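Local coordinates for proteasome activator protein PA26 (Trypanosoma brucei, PDB 1YAR) that probably binds the ends of the 20S proteasome as a ring-shaped activator and opens its gate to substrates, at residues 149-152 with 153-157. Numbering follows the deposited sequence. Where two conformers were deposited one is given.
Sequences YALR and EYLSA
Glu153 reaches back to Tyr149 at the first turn of helix 150-166, where Tyr149 holds the N-cap position. The glutamate CG lies beside its own backbone N (chi1 -66°) and the chain is extended beyond it. This carries the side chain back along the helix, with CG 3.1 Å from Tyr149 O. One water then closes the turn. It accepts from Tyr149 N at 2.8 Å and donates to Glu153 OE2 at 3.0 Å. It links the N-cap backbone N-H to the carboxylate, which has no direct bond to it. The backbone bond from Glu153 N to Tyr149 O, 3.0 Å long, starts the regular i to i+4 series.

On another side of the helix, Leu151 and Leu155 lie one turn apart, and Leu151 CD1 touches Leu155 CD1 at 4.2 Å. Leu155 N binds Leu151 O almost straight, with an N-H...O angle of 175°. Arg152 and Ser156 form the next pair. Ser156 N donates to Arg152 O at 2.9 Å. Ser156 OG turns back toward the same carbonyl, but this serine has two conformers and that approach is doubtful. In this conformer OG also bonds OE1 of Glu188 of a neighbouring subunit, which forms a long, weak ion pair with Arg152 NE.

Tyr154 points into the bundle of its own chain, where its OH bonds Asp193 and its ring meets Phe196 edge-to-face. Leu151 and Leu155 rest on Gln81 and Leu74 of helix 71-99. Helix 150-166 also lies at a subunit interface: Tyr149 makes a cation-pi contact with Lys199 and Leu155 packs on Leu187, both of the same neighbouring subunit.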
loop_
_atom_site.group_PDB
_atom_site.type_symbol
_atom_site.label_atom_id
_atom_site.label_comp_id
_atom_site.label_asym_id
_atom_site.label_seq_id
_atom_site.Cartn_x
_atom_site.Cartn_y
_atom_site.Cartn_z
ATOM N N TYR O 149 -19.708 -85.714 -79.810
ATOM C CA TYR O 149 -20.164 -86.988 -80.365
ATOM C C TYR O 149 -21.127 -86.747 -81.519
ATOM O O TYR O 149 -22.171 -87.364 -81.621
ATOM C CB TYR O 149 -20.750 -87.848 -79.240
ATOM C CG TYR O 149 -19.869 -87.780 -78.008
ATOM C CD1 TYR O 149 -20.290 -87.097 -76.856
ATOM C CD2 TYR O 149 -18.589 -88.330 -78.022
ATOM C CE1 TYR O 149 -19.461 -86.991 -75.745
ATOM C CE2 TYR O 149 -17.747 -88.241 -76.913
ATOM C CZ TYR O 149 -18.193 -87.575 -75.778
ATOM O OH TYR O 149 -17.359 -87.481 -74.697
ATOM N N ALA O 150 -20.723 -85.832 -82.393
ATOM C CA ALA O 150 -21.565 -85.302 -83.473
ATOM C C ALA O 150 -21.743 -86.336 -84.580
ATOM O O ALA O 150 -22.805 -86.415 -85.204
ATOM C CB ALA O 150 -20.913 -84.082 -84.054
ATOM N N LEU O 151 -20.685 -87.098 -84.822
ATOM C CA LEU O 151 -20.720 -88.168 -85.811
ATOM C C LEU O 151 -21.744 -89.230 -85.422
ATOM O O LEU O 151 -22.566 -89.616 -86.237
ATOM C CB LEU O 151 -19.339 -88.775 -85.964
ATOM C CG LEU O 151 -18.951 -89.548 -87.215
ATOM C CD1 LEU O 151 -19.712 -89.095 -88.473
ATOM C CD2 LEU O 151 -17.443 -89.397 -87.384
ATOM N N ARG O 152 -21.707 -89.674 -84.172
ATOM C CA ARG O 152 -22.726 -90.581 -83.671
ATOM C C ARG O 152 -24.137 -89.981 -83.714
ATOM O O ARG O 152 -25.076 -90.680 -84.078
ATOM C CB ARG O 152 -22.386 -91.098 -82.271
ATOM C CG ARG O 152 -23.488 -91.918 -81.640
ATOM C CD ARG O 152 -23.075 -93.325 -81.244
ATOM N NE ARG O 152 -24.233 -94.066 -80.734
ATOM C CZ ARG O 152 -24.427 -94.410 -79.454
ATOM N NH1 ARG O 152 -23.520 -94.125 -78.517
ATOM N NH2 ARG O 152 -25.537 -95.062 -79.118
ATOM N N GLU O 153 -24.277 -88.708 -83.338
ATOM C CA GLU O 153 -25.559 -87.988 -83.438
ATOM C C GLU O 153 -26.094 -88.036 -84.878
ATOM O O GLU O 153 -27.250 -88.373 -85.098
ATOM C CB GLU O 153 -25.410 -86.509 -83.057
ATOM C CG GLU O 153 -25.046 -86.159 -81.612
ATOM C CD GLU O 153 -25.173 -84.654 -81.364
ATOM O OE1 GLU O 153 -26.098 -84.036 -81.972
ATOM O OE2 GLU O 153 -24.344 -84.073 -80.594
ATOM N N TYR O 154 -25.243 -87.682 -85.837
ATOM C CA TYR O 154 -25.616 -87.662 -87.261
ATOM C C TYR O 154 -26.043 -89.044 -87.764
ATOM O O TYR O 154 -27.122 -89.186 -88.337
ATOM C CB TYR O 154 -24.465 -87.097 -88.101
ATOM C CG TYR O 154 -24.618 -87.226 -89.608
ATOM C CD1 TYR O 154 -25.547 -86.455 -90.309
ATOM C CD2 TYR O 154 -23.794 -88.103 -90.337
ATOM C CE1 TYR O 154 -25.687 -86.582 -91.688
ATOM C CE2 TYR O 154 -23.918 -88.233 -91.715
ATOM C CZ TYR O 154 -24.848 -87.465 -92.385
ATOM O OH TYR O 154 -24.970 -87.588 -93.749
ATOM N N LEU O 155 -25.199 -90.052 -87.535
ATOM C CA LEU O 155 -25.500 -91.441 -87.936
ATOM C C LEU O 155 -26.803 -91.975 -87.323
ATOM O O LEU O 155 -27.620 -92.570 -88.033
ATOM C CB LEU O 155 -24.301 -92.364 -87.662
ATOM C CG LEU O 155 -23.036 -91.935 -88.425
ATOM C CD1 LEU O 155 -21.796 -92.762 -87.991
ATOM C CD2 LEU O 155 -23.247 -91.970 -89.950
ATOM N N SER O 156 -26.980 -91.749 -86.018
ATOM C CA SER O 156 -28.219 -92.082 -85.312
ATOM C C SER O 156 -29.414 -91.521 -86.073
ATOM O O SER O 156 -30.298 -92.267 -86.494
ATOM C CB SER O 156 -28.226 -91.489 -83.895
ATOM O OG SER O 156 -27.019 -91.746 -83.192
ATOM N N ALA O 157 -29.404 -90.202 -86.260
ATOM C CA ALA O 157 -30.517 -89.456 -86.856
ATOM C C ALA O 157 -30.807 -89.932 -88.288
ATOM O O ALA O 157 -31.961 -90.165 -88.663
ATOM C CB ALA O 157 -30.190 -87.956 -86.859
HETATM O O HOH W 1 -22.116 -84.713 -78.750
#